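Local coordinates for putative glyoxalase superfamily protein (Ralstonia eutropha, PDB 3IUZ) that probably acts as an iron(II)-dependent dioxygenase that decarboxylates 2-oxoadipate to 2-hydroxyglutarate, at residues Arg18-Val28 and Met51-Asp59; Phe236-Val246 and Ser301-Asp309. All coordinates share one frame; numbering follows the deposited sequence.

How the contacts relate
From the N terminus, helix 16-25 comes first, and contact 1 brings it against helix 42-60, closing a loop of 22 residues that contains the short strand 40-41. Much later in the chain, contact 2 pairs strand 238-242 with the end of strand 293-306 and so closes a longer loop of 54 residues, which holds helix 246-252 and strands 275-276 and 281-287. The two closures follow in series, neither nested nor crossing. In space their centres lie about 15 Å apart and they touch: Phe54 CZ of contact 1 packs 3.6 Å from Tyr303 CE2 of contact 2, so helix 42-60 joins the N-terminal helices to the mixed sheet.

Contact 1: residues Arg18-Val28 and Met51-Asp59; sequences RTRHLLSLVSV and MVLFAGILD
Leu22 and Met51, a selenomethionine, lie at the apolar centre of this helix pair. Leu22 turns both methyls onto helix 42-60: CD2 lies between Met51 and Ala55, 3.9 Å from Ala55 CB, while CD1 faces the edge of the Phe54 ring. The Met51 chain bends at its last torsion (chi3 85°), which brings CE among Leu23, Val26 and Val28, with Val26 CB 3.9 Å from that CE. Val26, just past the end of its helix, also sends CG2 to within 3.8 Å of Phe54 CE2. Farther along, Leu25 and Leu58 meet tip to tip, CD2 to CD1, at 4.0 Å.

At the polar edge Arg18 reaches across with a single nitrogen. Its NH2 forms a salt bridge with Asp59 OD1 at 2.7 Å and a weak hydrogen bond to Ala55 O at 2.8 Å, while its NE lies 3.8 Å from Ala55 CB. The guanidinium and carboxylate planes are only 14° apart, although OD1 approaches obliquely.

With axes 11.0 Å apart and directions 101° apart, this is a near-orthogonal helix packing, its gap filled by long side chains, and Phe54 and Leu58 continue onto Tyr303 of the mixed sheet.

Contact 2: residues Phe236-Val246 and Ser301-Asp309; sequences FNHATDRVDDV and SFYEFITRD
Strand 238-242 runs parallel to strand 302-306 in the mixed sheet of this glyoxalase-superfamily protein, with His238 beside Phe302 and Thr240 beside Glu304. Asn237, Ala239, Asp241 and Val243 exchange backbone hydrogen bonds with Phe302, Glu304 and Ile306, six in all.

His238 and Phe302 both place CG between the backbone N and the carbonyl carbon (chi1 69° and 64°), and this lays their side chains side by side. His238 CB sits 3.4 Å from the centroid of the Phe302 ring, a CH-pi contact over its face, while the imidazole is slid away and barely overlaps the ring. The imidazole's rotation is fixed by ND1, which donates to Asn237 OD1 at 3.1 Å, in the ring plane and on an amide lone pair.

On the same face Thr240 OG1 donates to Glu304 OE1 at 2.7 Å, from above the carboxylate plane. That oxygen also accepts from water 1, which lies 2.5 Å from His238 NE2, too short for an ordinary hydrogen bond and so doubtful. With His82 of strand 80-87 packed against His238 and Glu304, the grouping is consistent with the two-histidine, one-carboxylate iron site expected of such a dioxygenase. Beyond it, Thr240 CG2 presses tightly on Ile306 CG2 at 3.4 Å.

The opposite face carries Asp241 and Tyr303. Tyr303 OH donates to Asp241 OD2 at 2.7 Å, the ring and carboxylate planes being 86° apart.

Arg242, at the end of its strand, crosses Arg308 just beyond the other at about a right angle, and both NE atoms salt-bridge Asp81 OD1. Arg308 NH1 also bonds to Asp322 O and Gly324 O. Thr307 OG1 donates to Val243 O at 2.7 Å from above the carbonyl plane, and water 2 links that oxygen to Arg308 N.

Contact 1: residues Arg18-Val28 and Met51-Asp59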
loop_
_atom_site.group_PDB
_atom_site.type_symbol
_atom_site.label_atom_id
_atom_site.label_comp_id
_atom_site.label_asym_id
_atom_site.label_seq_id
_atom_site.Cartn_x
_atom_site.Cartn_y
_atom_site.Cartn_z
ATOM N N ARG A 18 9.992 -17.907 1.028
ATOM C CA ARG A 18 9.712 -16.485 0.960
ATOM C C ARG A 18 9.390 -15.968 2.378
ATOM O O ARG A 18 9.766 -14.872 2.742
ATOM C CB ARG A 18 8.551 -16.242 -0.004
ATOM C CG ARG A 18 8.775 -15.233 -1.110
ATOM C CD ARG A 18 9.017 -13.879 -0.478
ATOM N NE ARG A 18 8.608 -12.699 -1.275
ATOM C CZ ARG A 18 9.417 -11.672 -1.571
ATOM N NH1 ARG A 18 10.709 -11.708 -1.205
ATOM N NH2 ARG A 18 8.954 -10.599 -2.227
ATOM N N THR A 19 8.708 -16.775 3.184
ATOM C CA THR A 19 8.378 -16.404 4.567
ATOM C C THR A 19 9.602 -16.294 5.428
ATOM O O THR A 19 9.740 -15.349 6.199
ATOM C CB THR A 19 7.379 -17.415 5.158
ATOM O OG1 THR A 19 6.148 -17.246 4.438
ATOM C CG2 THR A 19 7.180 -17.244 6.682
ATOM N N ARG A 20 10.486 -17.280 5.306
ATOM C CA ARG A 20 11.764 -17.237 5.991
ATOM C C ARG A 20 12.508 -15.950 5.690
ATOM O O ARG A 20 12.971 -15.326 6.601
ATOM C CB ARG A 20 12.627 -18.483 5.659
ATOM C CG ARG A 20 12.365 -19.637 6.621
ATOM C CD ARG A 20 13.405 -20.800 6.520
ATOM N NE ARG A 20 13.152 -21.681 5.368
ATOM C CZ ARG A 20 13.770 -21.619 4.176
ATOM N NH1 ARG A 20 14.723 -20.718 3.917
ATOM N NH2 ARG A 20 13.427 -22.475 3.218
ATOM N N HIS A 21 12.601 -15.559 4.429
ATOM C CA HIS A 21 13.317 -14.324 4.069
ATOM C C HIS A 21 12.607 -13.108 4.680
ATOM O O HIS A 21 13.232 -12.232 5.282
ATOM C CB HIS A 21 13.354 -14.168 2.544
ATOM C CG HIS A 21 13.829 -12.824 2.063
ATOM N ND1 HIS A 21 15.143 -12.403 2.179
ATOM C CD2 HIS A 21 13.181 -11.835 1.397
ATOM C CE1 HIS A 21 15.267 -11.193 1.660
ATOM N NE2 HIS A 21 14.099 -10.836 1.154
ATOM N N LEU A 22 11.287 -13.081 4.535
ATOM C CA LEU A 22 10.515 -11.961 5.018
ATOM C C LEU A 22 10.651 -11.800 6.560
ATOM O O LEU A 22 10.781 -10.671 7.063
ATOM C CB LEU A 22 9.052 -12.112 4.574
ATOM C CG LEU A 22 8.292 -10.791 4.473
ATOM C CD1 LEU A 22 8.994 -9.802 3.536
ATOM C CD2 LEU A 22 6.856 -11.064 4.044
ATOM N N LEU A 23 10.655 -12.917 7.293
ATOM C CA LEU A 23 10.711 -12.845 8.752
ATOM C C LEU A 23 12.114 -12.433 9.188
ATOM O O LEU A 23 12.290 -11.807 10.219
ATOM C CB LEU A 23 10.286 -14.158 9.431
ATOM C CG LEU A 23 8.799 -14.560 9.384
ATOM C CD1 LEU A 23 8.607 -15.992 9.851
ATOM C CD2 LEU A 23 7.914 -13.632 10.210
ATOM N N SER A 24 13.142 -12.764 8.413
ATOM C CA SER A 24 14.450 -12.298 8.814
ATOM C C SER A 24 14.644 -10.823 8.449
ATOM O O SER A 24 15.453 -10.163 9.053
ATOM C CB SER A 24 15.546 -13.151 8.206
ATOM O OG SER A 24 15.699 -12.787 6.861
ATOM N N LEU A 25 13.864 -10.301 7.511
ATOM C CA LEU A 25 14.057 -8.931 7.009
ATOM C C LEU A 25 13.223 -7.882 7.787
ATOM O O LEU A 25 13.753 -6.855 8.194
ATOM C CB LEU A 25 13.662 -8.858 5.537
ATOM C CG LEU A 25 13.701 -7.498 4.867
ATOM C CD1 LEU A 25 15.134 -6.945 4.821
ATOM C CD2 LEU A 25 13.012 -7.614 3.456
ATOM N N VAL A 26 11.930 -8.158 7.944
ATOM C CA VAL A 26 10.957 -7.182 8.410
ATOM C C VAL A 26 10.628 -7.406 9.889
ATOM O O VAL A 26 10.139 -8.487 10.261
ATOM C CB VAL A 26 9.673 -7.271 7.621
ATOM C CG1 VAL A 26 8.656 -6.197 8.098
ATOM C CG2 VAL A 26 9.973 -7.099 6.126
ATOM N N SER A 27 10.895 -6.400 10.725
ATOM C CA SER A 27 10.589 -6.519 12.156
ATOM C C SER A 27 9.130 -6.675 12.393
ATOM O O SER A 27 8.290 -6.017 11.746
ATOM C CB SER A 27 11.037 -5.306 12.941
ATOM O OG SER A 27 12.432 -5.234 12.900
ATOM N N VAL A 28 8.810 -7.545 13.347
ATOM C CA VAL A 28 7.460 -7.653 13.830
ATOM C C VAL A 28 7.411 -6.840 15.095
ATOM O O VAL A 28 8.192 -7.043 16.023
ATOM C CB VAL A 28 7.058 -9.149 14.104
ATOM C CG1 VAL A 28 5.712 -9.223 14.792
ATOM C CG2 VAL A 28 7.039 -9.928 12.837
HETATM N N MSE A 51 2.718 -7.536 5.800
HETATM C CA MSE A 51 3.945 -8.122 5.402
HETATM C C MSE A 51 3.814 -8.804 4.017
HETATM O O MSE A 51 4.774 -8.805 3.242
HETATM C CB MSE A 51 4.425 -9.094 6.499
HETATM C CG MSE A 51 4.889 -8.360 7.838
HETATM SE SE MSE A 51 5.270 -9.594 9.196
HETATM C CE MSE A 51 7.113 -10.037 8.780
ATOM N N VAL A 52 2.654 -9.427 3.748
ATOM C CA VAL A 52 2.412 -10.075 2.479
ATOM C C VAL A 52 2.376 -9.004 1.416
ATOM O O VAL A 52 2.997 -9.168 0.340
ATOM C CB VAL A 52 1.142 -10.942 2.502
ATOM C CG1 VAL A 52 0.815 -11.449 1.089
ATOM C CG2 VAL A 52 1.319 -12.077 3.531
ATOM N N LEU A 53 1.753 -7.862 1.744
ATOM C CA LEU A 53 1.616 -6.776 0.792
ATOM C C LEU A 53 2.989 -6.120 0.506
ATOM O O LEU A 53 3.304 -5.771 -0.623
ATOM C CB LEU A 53 0.571 -5.735 1.271
ATOM C CG LEU A 53 -0.898 -6.202 1.238
ATOM C CD1 LEU A 53 -1.823 -5.129 1.885
ATOM C CD2 LEU A 53 -1.332 -6.548 -0.213
ATOM N N PHE A 54 3.781 -5.965 1.546
ATOM C CA PHE A 54 5.162 -5.531 1.454
ATOM C C PHE A 54 5.987 -6.455 0.537
ATOM O O PHE A 54 6.662 -5.988 -0.379
ATOM C CB PHE A 54 5.786 -5.429 2.851
ATOM C CG PHE A 54 7.197 -4.877 2.847
ATOM C CD1 PHE A 54 7.414 -3.517 2.742
ATOM C CD2 PHE A 54 8.299 -5.717 2.909
ATOM C CE1 PHE A 54 8.723 -2.982 2.720
ATOM C CE2 PHE A 54 9.618 -5.200 2.834
ATOM C CZ PHE A 54 9.829 -3.807 2.788
ATOM N N ALA A 55 5.884 -7.758 0.727
ATOM C CA ALA A 55 6.558 -8.686 -0.156
ATOM C C ALA A 55 6.139 -8.507 -1.615
ATOM O O ALA A 55 6.972 -8.654 -2.531
ATOM C CB ALA A 55 6.343 -10.100 0.303
ATOM N N GLY A 56 4.866 -8.202 -1.823
ATOM C CA GLY A 56 4.307 -7.891 -3.138
ATOM C C GLY A 56 4.910 -6.611 -3.717
ATOM O O GLY A 56 5.203 -6.546 -4.928
ATOM N N ILE A 57 5.155 -5.603 -2.887
ATOM C CA ILE A 57 5.866 -4.384 -3.355
ATOM C C ILE A 57 7.262 -4.726 -3.809
ATOM O O ILE A 57 7.682 -4.308 -4.887
ATOM C CB ILE A 57 5.979 -3.248 -2.313
ATOM C CG1 ILE A 57 5.026 -2.119 -2.666
ATOM C CG2 ILE A 57 7.438 -2.621 -2.255
ATOM C CD1 ILE A 57 5.202 -1.560 -4.021
ATOM N N LEU A 58 7.988 -5.488 -3.000
ATOM C CA LEU A 58 9.338 -5.890 -3.342
ATOM C C LEU A 58 9.395 -6.643 -4.684
ATOM O O LEU A 58 10.383 -6.498 -5.426
ATOM C CB LEU A 58 9.950 -6.739 -2.225
ATOM C CG LEU A 58 10.208 -6.028 -0.881
ATOM C CD1 LEU A 58 10.943 -7.001 0.039
ATOM C CD2 LEU A 58 11.002 -4.681 -1.053
ATOM N N ASP A 59 8.363 -7.440 -4.986
ATOM C CA ASP A 59 8.331 -8.189 -6.240
ATOM C C ASP A 59 8.280 -7.242 -7.451
ATOM O O ASP A 59 8.607 -7.659 -8.544
ATOM C CB ASP A 59 7.089 -9.077 -6.330
ATOM C CG ASP A 59 7.105 -10.243 -5.343
ATOM O OD1 ASP A 59 8.176 -10.604 -4.839
ATOM O OD2 ASP A 59 6.014 -10.809 -5.093
#

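Contact 2: residues Phe236-Val246 and Ser301-Asp309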
loop_
_atom_site.group_PDB
_atom_site.type_symbol
_atom_site.label_atom_id
_atom_site.label_comp_id
_atom_site.label_asym_id
_atom_site.label_seq_id
_atom_site.Cartn_x
_atom_site.Cartn_y
_atom_site.Cartn_z
ATOM N N PHE A 236 -0.340 -0.732 -4.213
ATOM C CA PHE A 236 0.508 0.190 -3.429
ATOM C C PHE A 236 1.365 1.107 -4.351
ATOM O O PHE A 236 2.055 0.604 -5.263
ATOM C CB PHE A 236 1.472 -0.602 -2.515
ATOM C CG PHE A 236 0.932 -0.976 -1.122
ATOM C CD1 PHE A 236 -0.330 -0.610 -0.680
ATOM C CD2 PHE A 236 1.758 -1.678 -0.230
ATOM C CE1 PHE A 236 -0.759 -0.980 0.605
ATOM C CE2 PHE A 236 1.329 -2.025 1.047
ATOM C CZ PHE A 236 0.102 -1.667 1.472
ATOM N N ASN A 237 1.347 2.409 -4.085
ATOM C CA ASN A 237 2.144 3.395 -4.774
ATOM C C ASN A 237 3.593 3.342 -4.234
ATOM O O ASN A 237 4.574 3.537 -4.989
ATOM C CB ASN A 237 1.551 4.757 -4.523
ATOM C CG ASN A 237 2.340 5.881 -5.150
ATOM O OD1 ASN A 237 3.074 6.538 -4.464
ATOM N ND2 ASN A 237 2.180 6.098 -6.477
ATOM N N HIS A 238 3.710 3.086 -2.926
ATOM C CA HIS A 238 4.995 2.943 -2.308
ATOM C C HIS A 238 4.867 2.269 -0.959
ATOM O O HIS A 238 3.756 2.208 -0.374
ATOM C CB HIS A 238 5.712 4.314 -2.221
ATOM C CG HIS A 238 5.097 5.288 -1.254
ATOM N ND1 HIS A 238 4.255 6.310 -1.647
ATOM C CD2 HIS A 238 5.228 5.409 0.091
ATOM C CE1 HIS A 238 3.916 7.029 -0.591
ATOM N NE2 HIS A 238 4.459 6.478 0.479
ATOM N N ALA A 239 5.977 1.682 -0.526
ATOM C CA ALA A 239 6.139 1.238 0.835
ATOM C C ALA A 239 7.238 2.051 1.473
ATOM O O ALA A 239 8.211 2.415 0.808
ATOM C CB ALA A 239 6.503 -0.224 0.906
ATOM N N THR A 240 7.123 2.245 2.784
ATOM C CA THR A 240 8.038 3.097 3.525
ATOM C C THR A 240 8.638 2.388 4.707
ATOM O O THR A 240 7.948 1.652 5.438
ATOM C CB THR A 240 7.314 4.368 3.976
ATOM O OG1 THR A 240 6.781 5.010 2.821
ATOM C CG2 THR A 240 8.232 5.374 4.745
ATOM N N ASP A 241 9.919 2.651 4.926
ATOM C CA ASP A 241 10.747 1.889 5.868
ATOM C C ASP A 241 11.187 2.927 6.877
ATOM O O ASP A 241 11.748 3.963 6.494
ATOM C CB ASP A 241 11.920 1.276 5.085
ATOM C CG ASP A 241 12.903 0.479 5.921
ATOM O OD1 ASP A 241 12.809 0.430 7.175
ATOM O OD2 ASP A 241 13.811 -0.138 5.283
ATOM N N ARG A 242 10.906 2.653 8.151
ATOM C CA ARG A 242 11.204 3.593 9.225
ATOM C C ARG A 242 12.632 3.368 9.726
ATOM O O ARG A 242 12.941 2.294 10.284
ATOM C CB ARG A 242 10.210 3.460 10.388
ATOM C CG ARG A 242 10.416 4.527 11.451
ATOM C CD ARG A 242 9.524 4.257 12.696
ATOM N NE ARG A 242 8.109 4.117 12.313
ATOM C CZ ARG A 242 7.150 3.679 13.104
ATOM N NH1 ARG A 242 7.446 3.257 14.329
ATOM N NH2 ARG A 242 5.886 3.647 12.674
ATOM N N VAL A 243 13.489 4.365 9.518
ATOM C CA VAL A 243 14.921 4.263 9.806
ATOM C C VAL A 243 15.328 5.344 10.779
ATOM O O VAL A 243 14.602 6.343 10.990
ATOM C CB VAL A 243 15.800 4.322 8.504
ATOM C CG1 VAL A 243 15.452 3.137 7.560
ATOM C CG2 VAL A 243 15.609 5.673 7.741
ATOM N N ASP A 244 16.501 5.148 11.396
ATOM C CA ASP A 244 17.004 6.089 12.397
ATOM C C ASP A 244 17.379 7.411 11.804
ATOM O O ASP A 244 17.264 8.433 12.482
ATOM C CB ASP A 244 18.275 5.570 13.072
ATOM C CG ASP A 244 18.031 4.372 13.980
ATOM O OD1 ASP A 244 16.894 4.191 14.496
ATOM O OD2 ASP A 244 19.015 3.624 14.183
ATOM N N ASP A 245 17.885 7.412 10.571
ATOM C CA ASP A 245 18.425 8.623 9.982
ATOM C C ASP A 245 18.362 8.645 8.469
ATOM O O ASP A 245 19.233 8.097 7.793
ATOM C CB ASP A 245 19.899 8.843 10.426
ATOM C CG ASP A 245 20.573 10.041 9.715
ATOM O OD1 ASP A 245 19.922 11.006 9.269
ATOM O OD2 ASP A 245 21.794 10.000 9.574
ATOM N N VAL A 246 17.367 9.336 7.919
ATOM C CA VAL A 246 17.190 9.316 6.488
ATOM C C VAL A 246 18.317 10.034 5.789
ATOM O O VAL A 246 18.586 9.720 4.626
ATOM C CB VAL A 246 15.833 9.944 5.965
ATOM C CG1 VAL A 246 14.693 9.059 6.274
ATOM C CG2 VAL A 246 15.649 11.370 6.484
ATOM N N SER A 301 5.930 1.771 -8.929
ATOM C CA SER A 301 5.917 2.134 -7.511
ATOM C C SER A 301 7.334 2.345 -6.994
ATOM O O SER A 301 8.311 2.095 -7.717
ATOM C CB SER A 301 5.218 1.004 -6.778
ATOM O OG SER A 301 3.867 0.934 -7.214
ATOM N N PHE A 302 7.475 2.767 -5.739
ATOM C CA PHE A 302 8.781 3.124 -5.160
ATOM C C PHE A 302 8.911 2.693 -3.698
ATOM O O PHE A 302 7.917 2.270 -3.049
ATOM C CB PHE A 302 9.147 4.621 -5.347
ATOM C CG PHE A 302 8.244 5.633 -4.649
ATOM C CD1 PHE A 302 7.119 6.128 -5.281
ATOM C CD2 PHE A 302 8.547 6.112 -3.379
ATOM C CE1 PHE A 302 6.326 7.090 -4.699
ATOM C CE2 PHE A 302 7.734 7.053 -2.758
ATOM C CZ PHE A 302 6.622 7.562 -3.434
ATOM N N TYR A 303 10.150 2.706 -3.222
ATOM C CA TYR A 303 10.516 2.368 -1.842
ATOM C C TYR A 303 11.015 3.634 -1.197
ATOM O O TYR A 303 11.889 4.315 -1.734
ATOM C CB TYR A 303 11.615 1.313 -1.833
ATOM C CG TYR A 303 11.891 0.639 -0.501
ATOM C CD1 TYR A 303 12.766 1.194 0.422
ATOM C CD2 TYR A 303 11.354 -0.597 -0.210
ATOM C CE1 TYR A 303 13.041 0.572 1.621
ATOM C CE2 TYR A 303 11.661 -1.250 0.976
ATOM C CZ TYR A 303 12.477 -0.671 1.884
ATOM O OH TYR A 303 12.740 -1.311 3.085
ATOM N N GLU A 304 10.468 3.936 -0.025
ATOM C CA GLU A 304 10.675 5.190 0.644
ATOM C C GLU A 304 11.181 4.969 2.071
ATOM O O GLU A 304 10.918 3.937 2.687
ATOM C CB GLU A 304 9.341 5.966 0.683
ATOM C CG GLU A 304 9.348 7.296 1.499
ATOM C CD GLU A 304 7.986 7.964 1.467
ATOM O OE1 GLU A 304 7.109 7.616 2.286
ATOM O OE2 GLU A 304 7.794 8.797 0.573
ATOM N N PHE A 305 11.903 5.951 2.569
ATOM C CA PHE A 305 12.439 5.943 3.910
ATOM C C PHE A 305 11.840 7.092 4.716
ATOM O O PHE A 305 11.588 8.181 4.187
ATOM C CB PHE A 305 13.947 6.138 3.892
ATOM C CG PHE A 305 14.676 5.068 3.179
ATOM C CD1 PHE A 305 14.862 3.837 3.748
ATOM C CD2 PHE A 305 15.153 5.276 1.906
ATOM C CE1 PHE A 305 15.531 2.819 3.081
ATOM C CE2 PHE A 305 15.848 4.242 1.258
ATOM C CZ PHE A 305 16.015 3.029 1.865
ATOM N N ILE A 306 11.679 6.855 6.020
ATOM C CA ILE A 306 11.100 7.866 6.888
ATOM C C ILE A 306 11.798 7.785 8.233
ATOM O O ILE A 306 12.146 6.699 8.686
ATOM C CB ILE A 306 9.588 7.642 7.075
ATOM C CG1 ILE A 306 8.922 8.850 7.775
ATOM C CG2 ILE A 306 9.308 6.326 7.813
ATOM C CD1 ILE A 306 7.356 8.892 7.473
ATOM N N THR A 307 12.035 8.947 8.830
ATOM C CA THR A 307 12.435 9.038 10.227
ATOM C C THR A 307 11.335 9.810 11.002
ATOM O O THR A 307 10.833 10.853 10.536
ATOM C CB THR A 307 13.837 9.703 10.390
ATOM O OG1 THR A 307 14.851 8.798 9.948
ATOM C CG2 THR A 307 14.119 10.066 11.847
ATOM N N ARG A 308 10.937 9.283 12.145
ATOM C CA ARG A 308 9.867 9.892 12.938
ATOM C C ARG A 308 10.452 10.140 14.319
ATOM O O ARG A 308 10.803 9.195 15.027
ATOM C CB ARG A 308 8.660 8.980 13.071
ATOM C CG ARG A 308 7.930 8.714 11.826
ATOM C CD ARG A 308 6.787 7.726 12.127
ATOM N NE ARG A 308 5.974 7.465 10.948
ATOM C CZ ARG A 308 5.176 8.343 10.362
ATOM N NH1 ARG A 308 4.990 9.582 10.847
ATOM N NH2 ARG A 308 4.498 7.949 9.300
ATOM N N ASP A 309 10.542 11.405 14.688
ATOM C CA ASP A 309 11.013 11.760 15.998
ATOM C C ASP A 309 10.025 11.272 17.057
ATOM O O ASP A 309 8.808 11.218 16.822
ATOM C CB ASP A 309 11.142 13.273 16.116
ATOM C CG ASP A 309 12.399 13.812 15.482
ATOM O OD1 ASP A 309 13.183 13.040 14.885
ATOM O OD2 ASP A 309 12.567 15.052 15.590
HETATM O O HOH W 1 4.314 8.360 2.089
HETATM O O HOH W 2 12.501 7.064 12.893
#